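PDB 4NEL: transcriptional regulator, which probably acts as a TetR-family DNA-binding repressor, whose ligand-binding domain here holds an N,N-dimethylmethanamine molecule. Local coordinates for residues E77-L82 with A129-T134; R123-I128 with L149-S154; A155-L160 with D174-H179. One frame throughout, in Å; residues are numbered along the deposited sequence.

Contact 1: residues E77-L82 with A129-T134; sequences ERLVRL and AMTIRT
T131 sets its methyl CG2 against R78 and L79, which makes it the central side chain between two nearly antiparallel helices (159° between the short axes, 9.8 Å apart). L79 lies closest to T131 in backbone terms, their CA atoms being 6.4 Å apart. The threonine divides its branches. OG1 stands beside its own backbone N (chi1 -59°) and hydrogen-bonds back to the carbonyl of T127, one turn earlier, so the hydroxyl is satisfied within its own helix. That same rotation sends T131 CG2 across the interface, where it meets L79 CB at 3.9 Å and the aliphatic stem of R78 at CD, also 3.9 Å. R78 leaves its helix extended and then bends at chi3 (-76°), which carries the guanidinium away from the threonine. L82 has CG anti to its backbone N and brings the methyl CD1 within 4.1 Å of T131 OG1, a van der Waals contact. Beside this, L79 CD2 meets I132 CG1 at 4.4 Å, a looser apolar touch. No hydrogen bond joins the two segments. Two other helices close round the seam: L153 and L149 of helix 146-166 pack on L79 and I132 respectively, and L69 of helix 46-69 packs on R78 and L82. Earlier turns of helix 111-137 also receive L82.

Contact 2: residues R123-I128 with L149-S154; sequences RWYQTI and LATRLS. With KEN (N,N-dimethylmethanamine), chain B.
The Y125 ring takes A150 CB obliquely, in an off-centre CH-pi contact: the methyl carbon is 4.2 Å from the ring centroid and 29° off the normal. Y125 CG is anti to its backbone N (chi1 177°), which carries the ring out to A150 and T151. T151 approaches the same ring at its edge, near the plane, with OG1 3.4 Å from Y125 CE1. Neither hydroxyl of this pair is spent on the other, since Y125 OH bonds to the carboxylate of D147 and T151 OG1 to the D147 backbone carbonyl; one residue thus anchors both ends. I128 turns its two branches to different uses. I128 CG2 lodges against A150 CB (3.8 Å) and L153 CD2 (4.0 Å), while its CD1 sits over one face of the W124 indole, 3.7 Å above its plane. The opposite face of that indole is taken by N,N-dimethylmethanamine, whose carbon CA1 lies 3.5 Å from W124 CD1, so the ring is sandwiched between core and ligand. S154 brings CB obliquely to W124 NE1 at 4.0 Å; its OG, hydrogen-bonded to Y121 OH, stays near its own helix. The segments cross at 118°. L82 of helix 75-86 packs on W124 and I128, L180 and F183 of helix 173-188 pack behind L153, and K168 and Q163 of the second subunit touch Y125, T151 and S154, which places the crossing beside the dimer interface.

Contact 3: residues A155-L160 with D174-H179; sequences ALIDGL and DHMRQH. With KEN (N,N-dimethylmethanamine), chain B.
Apolar packing carries this contact, with L160 wedged between M176 and H179. M176, a selenomethionine here, runs out extended beyond CG, its CG 3.8 Å from L160 CB, and the end of its chain passes beside L160 to reach I157. There M176 CE lies 4.1 Å from I157 CG2, the two side chains crossing at about a right angle, and it also comes 3.3 Å from the I157 carbonyl oxygen. Packing on the imidazole is likewise aliphatic: L160 CD1 meets H179 CD2 at 3.7 Å, and L156 CD1 approaches H179 NE2 at 4.1 Å, both leucines lying obliquely to the ring. H179 gets there because CG is anti to its backbone N (chi1 -170°), which lays the ring across the two leucines. Polar interactions lie off the seam, and no hydrogen bond crosses it. R177 meets D174 OD1 edge-on in a long salt bridge, and its NE pairs with E84.

Ligand contact belongs to D158, whose side chain leaves the backbone away from 174-179. D158 OD1 takes a weak hydrogen bond from NE1 of N,N-dimethylmethanamine (3.5 Å), and a carboxylate so placed would probably favour a protonated amine; W104, W124 and Q86 complete the pocket. The two segments run almost antiparallel (161°) and L156 packs on A155 of the second subunit, consistent with the four-helix bundle through which TetR-family regulators dimerise.

How the contacts relate
All three contacts lie in the helical ligand-binding domain that follows the predicted DNA-binding motif. Contacts 1 and 2 share helix 111-137, their centres about 10 Å apart, and their segments alternate along the chain; they touch where A129 packs on A150. Contacts 2 and 3 share helix 146-166, follow one another in sequence and have their centres about 14 Å apart, meeting through W124 and I157. Contacts 1 and 3 do not touch: centres about 16 Å apart, nearest atoms about 5 Å. The amine bridges contacts 2 and 3, between W124 and D158, and both also reach the second subunit. Pocket and dimer interface are therefore built on the same helix, an arrangement that could couple ligand binding to the dimer.

Contact 1: residues E77-L82 with A129-T134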
loop_
_atom_site.group_PDB
_atom_site.type_symbol
_atom_site.label_atom_id
_atom_site.label_comp_id
_atom_site.label_asym_id
_atom_site.label_seq_id
_atom_site.Cartn_x
_atom_site.Cartn_y
_atom_site.Cartn_z
ATOM N N GLU A 77 -16.542 17.190 12.538
ATOM C CA GLU A 77 -16.625 17.757 11.192
ATOM C C GLU A 77 -15.221 17.872 10.573
ATOM O O GLU A 77 -15.017 17.624 9.373
ATOM C CB GLU A 77 -17.309 19.157 11.250
ATOM C CG GLU A 77 -17.569 19.838 9.894
ATOM C CD GLU A 77 -18.403 21.156 9.990
ATOM O OE1 GLU A 77 -18.556 21.741 11.097
ATOM O OE2 GLU A 77 -18.916 21.619 8.940
ATOM N N ARG A 78 -14.258 18.275 11.397
ATOM C CA ARG A 78 -12.882 18.423 10.959
ATOM C C ARG A 78 -12.262 17.088 10.558
ATOM O O ARG A 78 -11.593 16.979 9.520
ATOM C CB ARG A 78 -12.046 19.049 12.070
ATOM C CG ARG A 78 -10.706 19.543 11.591
ATOM C CD ARG A 78 -9.789 19.756 12.777
ATOM N NE ARG A 78 -10.091 20.968 13.510
ATOM C CZ ARG A 78 -9.400 22.101 13.371
ATOM N NH1 ARG A 78 -9.751 23.177 14.062
ATOM N NH2 ARG A 78 -8.354 22.166 12.533
ATOM N N LEU A 79 -12.452 16.077 11.383
ATOM C CA LEU A 79 -11.902 14.738 11.078
ATOM C C LEU A 79 -12.499 14.129 9.790
ATOM O O LEU A 79 -11.793 13.544 8.962
ATOM C CB LEU A 79 -12.102 13.807 12.267
ATOM C CG LEU A 79 -11.470 12.414 12.126
ATOM C CD1 LEU A 79 -9.983 12.503 11.886
ATOM C CD2 LEU A 79 -11.741 11.567 13.368
ATOM N N VAL A 80 -13.803 14.279 9.625
ATOM C CA VAL A 80 -14.495 13.777 8.423
ATOM C C VAL A 80 -13.976 14.440 7.160
ATOM O O VAL A 80 -13.773 13.786 6.140
ATOM C CB VAL A 80 -16.005 13.986 8.550
ATOM C CG1 VAL A 80 -16.707 13.826 7.192
ATOM C CG2 VAL A 80 -16.558 13.008 9.594
ATOM N N ARG A 81 -13.792 15.763 7.229
ATOM C CA ARG A 81 -13.239 16.509 6.120
ATOM C C ARG A 81 -11.770 16.090 5.861
ATOM O O ARG A 81 -11.348 15.974 4.751
ATOM C CB ARG A 81 -13.337 18.007 6.419
ATOM C CG ARG A 81 -13.189 18.863 5.192
ATOM C CD ARG A 81 -14.085 20.067 5.340
ATOM N NE ARG A 81 -14.279 20.690 4.052
ATOM C CZ ARG A 81 -15.276 21.512 3.753
ATOM N NH1 ARG A 81 -16.206 21.833 4.658
ATOM N NH2 ARG A 81 -15.354 21.999 2.521
ATOM N N LEU A 82 -10.990 15.879 6.898
ATOM C CA LEU A 82 -9.609 15.435 6.717
ATOM C C LEU A 82 -9.564 14.158 5.882
ATOM O O LEU A 82 -8.762 14.017 4.954
ATOM C CB LEU A 82 -8.926 15.276 8.086
ATOM C CG LEU A 82 -7.482 14.791 8.106
ATOM C CD1 LEU A 82 -6.822 15.036 9.469
ATOM C CD2 LEU A 82 -7.469 13.312 7.736
ATOM N N ALA A 129 -3.761 12.620 14.685
ATOM C CA ALA A 129 -3.678 12.555 16.150
ATOM C C ALA A 129 -4.164 13.848 16.835
ATOM O O ALA A 129 -4.976 13.815 17.780
ATOM C CB ALA A 129 -2.259 12.168 16.593
HETATM N N MSE A 130 -3.709 14.984 16.351
HETATM C CA MSE A 130 -4.128 16.249 16.992
HETATM C C MSE A 130 -5.585 16.513 16.892
HETATM O O MSE A 130 -6.190 17.048 17.822
HETATM C CB MSE A 130 -3.501 17.408 16.302
HETATM C CG MSE A 130 -3.901 18.708 17.037
HETATM SE SE MSE A 130 -2.325 19.819 16.816
HETATM C CE MSE A 130 -2.161 19.341 14.863
ATOM N N THR A 131 -6.158 16.167 15.746
ATOM C CA THR A 131 -7.568 16.321 15.546
ATOM C C THR A 131 -8.251 15.383 16.533
ATOM O O THR A 131 -9.219 15.734 17.160
ATOM C CB THR A 131 -7.971 15.942 14.105
ATOM O OG1 THR A 131 -7.265 16.760 13.159
ATOM C CG2 THR A 131 -9.444 16.079 13.885
ATOM N N ILE A 132 -7.749 14.174 16.695
ATOM C CA ILE A 132 -8.393 13.278 17.622
ATOM C C ILE A 132 -8.274 13.854 19.032
ATOM O O ILE A 132 -9.212 13.817 19.806
ATOM C CB ILE A 132 -7.872 11.823 17.498
ATOM C CG1 ILE A 132 -8.338 11.188 16.153
ATOM C CG2 ILE A 132 -8.367 10.984 18.677
ATOM C CD1 ILE A 132 -7.493 10.020 15.660
ATOM N N ARG A 133 -7.127 14.386 19.378
ATOM C CA ARG A 133 -6.974 15.005 20.718
ATOM C C ARG A 133 -7.878 16.188 20.927
ATOM O O ARG A 133 -8.423 16.371 22.026
ATOM C CB ARG A 133 -5.542 15.431 20.971
ATOM C CG ARG A 133 -4.632 14.242 21.065
ATOM C CD ARG A 133 -3.382 14.538 21.870
ATOM N NE ARG A 133 -2.615 13.315 22.112
ATOM C CZ ARG A 133 -1.770 12.769 21.246
ATOM N NH1 ARG A 133 -1.575 13.304 20.041
ATOM N NH2 ARG A 133 -1.143 11.660 21.581
ATOM N N THR A 134 -8.024 17.003 19.888
ATOM C CA THR A 134 -8.905 18.171 19.932
ATOM C C THR A 134 -10.360 17.705 20.210
ATOM O O THR A 134 -11.054 18.257 21.058
ATOM C CB THR A 134 -8.786 18.981 18.610
ATOM O OG1 THR A 134 -7.420 19.364 18.377
ATOM C CG2 THR A 134 -9.633 20.247 18.629
#

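Contact 2: residues R123-I128 with L149-S154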
loop_
_atom_site.group_PDB
_atom_site.type_symbol
_atom_site.label_atom_id
_atom_site.label_comp_id
_atom_site.label_asym_id
_atom_site.label_seq_id
_atom_site.Cartn_x
_atom_site.Cartn_y
_atom_site.Cartn_z
ATOM N N ARG A 123 4.066 13.847 9.689
ATOM C CA ARG A 123 3.304 15.119 9.594
ATOM C C ARG A 123 1.801 14.798 9.365
ATOM O O ARG A 123 0.905 15.368 9.975
ATOM C CB ARG A 123 3.880 15.967 8.438
ATOM C CG ARG A 123 3.376 17.417 8.330
ATOM C CD ARG A 123 3.933 18.199 7.119
ATOM N NE ARG A 123 5.274 18.782 7.312
ATOM C CZ ARG A 123 5.929 19.524 6.412
ATOM N NH1 ARG A 123 5.381 19.803 5.228
ATOM N NH2 ARG A 123 7.144 19.997 6.702
ATOM N N TRP A 124 1.547 13.819 8.525
ATOM C CA TRP A 124 0.153 13.354 8.205
ATOM C C TRP A 124 -0.484 12.717 9.458
ATOM O O TRP A 124 -1.578 13.063 9.906
ATOM C CB TRP A 124 0.276 12.399 7.005
ATOM C CG TRP A 124 -0.843 11.491 6.784
ATOM C CD1 TRP A 124 -0.806 10.113 6.796
ATOM C CD2 TRP A 124 -2.188 11.861 6.509
ATOM N NE1 TRP A 124 -2.065 9.603 6.540
ATOM C CE2 TRP A 124 -2.936 10.647 6.356
ATOM C CE3 TRP A 124 -2.840 13.091 6.364
ATOM C CZ2 TRP A 124 -4.300 10.633 6.071
ATOM C CZ3 TRP A 124 -4.210 13.081 6.080
ATOM C CH2 TRP A 124 -4.927 11.849 5.943
ATOM N N TYR A 125 0.268 11.807 10.046
ATOM C CA TYR A 125 -0.077 11.153 11.281
ATOM C C TYR A 125 -0.362 12.109 12.444
ATOM O O TYR A 125 -1.302 11.863 13.244
ATOM C CB TYR A 125 1.084 10.217 11.654
ATOM C CG TYR A 125 0.920 9.514 12.949
ATOM C CD1 TYR A 125 0.289 8.281 13.017
ATOM C CD2 TYR A 125 1.409 10.052 14.102
ATOM C CE1 TYR A 125 0.136 7.624 14.216
ATOM C CE2 TYR A 125 1.257 9.405 15.317
ATOM C CZ TYR A 125 0.628 8.181 15.357
ATOM O OH TYR A 125 0.473 7.550 16.553
ATOM N N GLN A 126 0.468 13.162 12.598
ATOM C CA GLN A 126 0.245 14.117 13.698
ATOM C C GLN A 126 -1.001 14.958 13.494
ATOM O O GLN A 126 -1.675 15.326 14.438
ATOM C CB GLN A 126 1.450 15.077 13.940
ATOM C CG GLN A 126 2.837 14.443 14.053
ATOM C CD GLN A 126 2.947 13.157 14.893
ATOM O OE1 GLN A 126 3.677 12.217 14.509
ATOM N NE2 GLN A 126 2.252 13.106 16.038
ATOM N N THR A 127 -1.301 15.303 12.263
ATOM C CA THR A 127 -2.523 16.025 12.024
ATOM C C THR A 127 -3.728 15.184 12.477
ATOM O O THR A 127 -4.675 15.693 13.086
ATOM C CB THR A 127 -2.694 16.336 10.553
ATOM O OG1 THR A 127 -1.514 16.990 10.088
ATOM C CG2 THR A 127 -3.888 17.243 10.345
ATOM N N ILE A 128 -3.699 13.891 12.194
ATOM C CA ILE A 128 -4.820 13.045 12.582
ATOM C C ILE A 128 -4.895 12.948 14.065
ATOM O O ILE A 128 -5.950 13.175 14.668
ATOM C CB ILE A 128 -4.711 11.626 11.974
ATOM C CG1 ILE A 128 -4.861 11.695 10.435
ATOM C CG2 ILE A 128 -5.723 10.722 12.634
ATOM C CD1 ILE A 128 -4.856 10.350 9.737
ATOM N N LEU A 149 -5.202 5.183 17.861
ATOM C CA LEU A 149 -6.355 5.483 17.040
ATOM C C LEU A 149 -5.896 6.074 15.712
ATOM O O LEU A 149 -6.401 5.691 14.667
ATOM C CB LEU A 149 -7.229 6.423 17.811
ATOM C CG LEU A 149 -8.732 6.335 17.781
ATOM C CD1 LEU A 149 -9.312 4.913 17.814
ATOM C CD2 LEU A 149 -9.182 7.141 19.006
ATOM N N ALA A 150 -4.929 6.993 15.764
ATOM C CA ALA A 150 -4.350 7.588 14.580
ATOM C C ALA A 150 -3.603 6.564 13.718
ATOM O O ALA A 150 -3.636 6.677 12.485
ATOM C CB ALA A 150 -3.405 8.698 14.940
ATOM N N THR A 151 -2.886 5.625 14.342
ATOM C CA THR A 151 -2.159 4.546 13.606
ATOM C C THR A 151 -3.210 3.682 12.870
ATOM O O THR A 151 -3.105 3.426 11.670
ATOM C CB THR A 151 -1.365 3.668 14.573
ATOM O OG1 THR A 151 -0.253 4.415 15.096
ATOM C CG2 THR A 151 -0.804 2.391 13.899
ATOM N N ARG A 152 -4.260 3.316 13.584
ATOM C CA ARG A 152 -5.326 2.464 13.003
ATOM C C ARG A 152 -6.040 3.178 11.862
ATOM O O ARG A 152 -6.272 2.587 10.824
ATOM C CB ARG A 152 -6.325 2.043 14.067
ATOM C CG ARG A 152 -7.360 1.045 13.574
ATOM C CD ARG A 152 -8.062 0.369 14.734
ATOM N NE ARG A 152 -7.102 -0.436 15.480
ATOM C CZ ARG A 152 -7.377 -1.008 16.621
ATOM N NH1 ARG A 152 -6.441 -1.714 17.251
ATOM N NH2 ARG A 152 -8.594 -0.884 17.108
ATOM N N LEU A 153 -6.421 4.442 12.056
ATOM C CA LEU A 153 -7.093 5.198 11.013
ATOM C C LEU A 153 -6.187 5.471 9.823
ATOM O O LEU A 153 -6.641 5.323 8.698
ATOM C CB LEU A 153 -7.724 6.490 11.569
ATOM C CG LEU A 153 -8.372 7.424 10.564
ATOM C CD1 LEU A 153 -9.538 6.723 9.908
ATOM C CD2 LEU A 153 -8.891 8.654 11.267
ATOM N N SER A 154 -4.904 5.837 10.027
ATOM C CA SER A 154 -4.057 6.062 8.867
ATOM C C SER A 154 -3.831 4.726 8.130
ATOM O O SER A 154 -3.812 4.671 6.910
ATOM C CB SER A 154 -2.729 6.693 9.258
ATOM O OG SER A 154 -2.108 5.921 10.268
HETATM C CA1 KEN B . 0.107 9.917 3.427
HETATM C CB1 KEN B . -0.178 7.834 2.248
HETATM C CC1 KEN B . -2.037 9.444 2.301
HETATM N NE1 KEN B . -0.873 8.876 3.029
HETATM O O HOH W 1 -3.020 7.518 5.725
#

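Contact 3: residues A155-L160 with D174-H179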
loop_
_atom_site.group_PDB
_atom_site.type_symbol
_atom_site.label_atom_id
_atom_site.label_comp_id
_atom_site.label_asym_id
_atom_site.label_seq_id
_atom_site.Cartn_x
_atom_site.Cartn_y
_atom_site.Cartn_z
ATOM N N ALA A 155 -3.659 3.639 8.869
ATOM C CA ALA A 155 -3.453 2.354 8.201
ATOM C C ALA A 155 -4.674 1.961 7.350
ATOM O O ALA A 155 -4.546 1.439 6.241
ATOM C CB ALA A 155 -3.158 1.272 9.228
ATOM N N LEU A 156 -5.857 2.173 7.904
ATOM C CA LEU A 156 -7.096 1.858 7.208
ATOM C C LEU A 156 -7.286 2.679 5.958
ATOM O O LEU A 156 -7.757 2.184 4.939
ATOM C CB LEU A 156 -8.250 2.071 8.171
ATOM C CG LEU A 156 -9.653 1.736 7.758
ATOM C CD1 LEU A 156 -9.691 0.223 7.353
ATOM C CD2 LEU A 156 -10.525 2.036 8.992
ATOM N N ILE A 157 -6.893 3.963 6.024
ATOM C CA ILE A 157 -6.981 4.823 4.901
ATOM C C ILE A 157 -6.112 4.285 3.784
ATOM O O ILE A 157 -6.576 4.127 2.622
ATOM C CB ILE A 157 -6.597 6.260 5.277
ATOM C CG1 ILE A 157 -7.667 6.894 6.134
ATOM C CG2 ILE A 157 -6.308 7.067 4.040
ATOM C CD1 ILE A 157 -7.292 8.259 6.765
ATOM N N ASP A 158 -4.878 3.960 4.105
ATOM C CA ASP A 158 -3.950 3.424 3.140
ATOM C C ASP A 158 -4.457 2.101 2.515
ATOM O O ASP A 158 -4.400 1.939 1.292
ATOM C CB ASP A 158 -2.548 3.278 3.757
ATOM C CG ASP A 158 -1.839 4.644 3.955
ATOM O OD1 ASP A 158 -2.274 5.693 3.370
ATOM O OD2 ASP A 158 -0.841 4.697 4.704
ATOM N N GLY A 159 -4.935 1.179 3.354
ATOM C CA GLY A 159 -5.410 -0.116 2.884
ATOM C C GLY A 159 -6.614 0.003 1.966
ATOM O O GLY A 159 -6.640 -0.629 0.929
ATOM N N LEU A 160 -7.560 0.861 2.315
ATOM C CA LEU A 160 -8.759 1.047 1.496
ATOM C C LEU A 160 -8.423 1.681 0.193
ATOM O O LEU A 160 -8.898 1.219 -0.856
ATOM C CB LEU A 160 -9.800 1.857 2.236
ATOM C CG LEU A 160 -10.429 1.040 3.376
ATOM C CD1 LEU A 160 -11.293 1.989 4.178
ATOM C CD2 LEU A 160 -11.266 -0.137 2.863
ATOM N N ASP A 174 -16.626 6.087 -3.097
ATOM C CA ASP A 174 -17.776 6.240 -2.243
ATOM C C ASP A 174 -17.906 5.115 -1.187
ATOM O O ASP A 174 -18.329 5.363 -0.049
ATOM C CB ASP A 174 -19.030 6.355 -3.155
ATOM C CG ASP A 174 -18.697 7.012 -4.535
ATOM O OD1 ASP A 174 -19.028 8.213 -4.756
ATOM O OD2 ASP A 174 -18.007 6.331 -5.365
ATOM N N HIS A 175 -17.550 3.887 -1.528
ATOM C CA HIS A 175 -17.568 2.819 -0.507
ATOM C C HIS A 175 -16.428 3.030 0.531
ATOM O O HIS A 175 -16.596 2.765 1.716
ATOM C CB HIS A 175 -17.488 1.427 -1.116
ATOM C CG HIS A 175 -18.676 1.076 -1.949
ATOM N ND1 HIS A 175 -18.597 0.837 -3.309
ATOM C CD2 HIS A 175 -19.985 0.944 -1.619
ATOM C CE1 HIS A 175 -19.801 0.545 -3.773
ATOM N NE2 HIS A 175 -20.659 0.600 -2.768
HETATM N N MSE A 176 -15.284 3.507 0.071
HETATM C CA MSE A 176 -14.185 3.912 0.985
HETATM C C MSE A 176 -14.640 4.942 1.961
HETATM O O MSE A 176 -14.431 4.785 3.197
HETATM C CB MSE A 176 -13.026 4.498 0.195
HETATM C CG MSE A 176 -11.825 4.861 1.096
HETATM SE SE MSE A 176 -10.299 5.103 -0.107
HETATM C CE MSE A 176 -9.082 5.883 1.283
ATOM N N ARG A 177 -15.275 6.012 1.427
ATOM C CA ARG A 177 -15.803 7.109 2.233
ATOM C C ARG A 177 -16.760 6.608 3.292
ATOM O O ARG A 177 -16.603 6.929 4.479
ATOM C CB ARG A 177 -16.473 8.177 1.375
ATOM C CG ARG A 177 -17.086 9.277 2.208
ATOM C CD ARG A 177 -17.940 10.239 1.387
ATOM N NE ARG A 177 -17.160 10.890 0.338
ATOM C CZ ARG A 177 -17.257 10.634 -0.967
ATOM N NH1 ARG A 177 -18.133 9.762 -1.467
ATOM N NH2 ARG A 177 -16.503 11.314 -1.797
ATOM N N GLN A 178 -17.697 5.762 2.870
ATOM C CA GLN A 178 -18.674 5.202 3.778
ATOM C C GLN A 178 -17.988 4.326 4.867
ATOM O O GLN A 178 -18.353 4.361 6.030
ATOM C CB GLN A 178 -19.659 4.338 2.953
ATOM C CG GLN A 178 -21.096 4.654 3.176
ATOM C CD GLN A 178 -22.010 4.173 2.017
ATOM O OE1 GLN A 178 -21.682 3.237 1.243
ATOM N NE2 GLN A 178 -23.163 4.831 1.896
ATOM N N HIS A 179 -17.052 3.477 4.471
ATOM C CA HIS A 179 -16.347 2.653 5.450
ATOM C C HIS A 179 -15.572 3.487 6.543
ATOM O O HIS A 179 -15.642 3.190 7.755
ATOM C CB HIS A 179 -15.399 1.710 4.710
ATOM C CG HIS A 179 -14.806 0.653 5.587
ATOM N ND1 HIS A 179 -15.311 -0.640 5.645
ATOM C CD2 HIS A 179 -13.814 0.715 6.511
ATOM C CE1 HIS A 179 -14.615 -1.335 6.533
ATOM N NE2 HIS A 179 -13.705 -0.534 7.073
HETATM C CA1 KEN B . 0.107 9.917 3.427
HETATM C CB1 KEN B . -0.178 7.834 2.248
HETATM C CC1 KEN B . -2.037 9.444 2.301
HETATM N NE1 KEN B . -0.873 8.876 3.029
#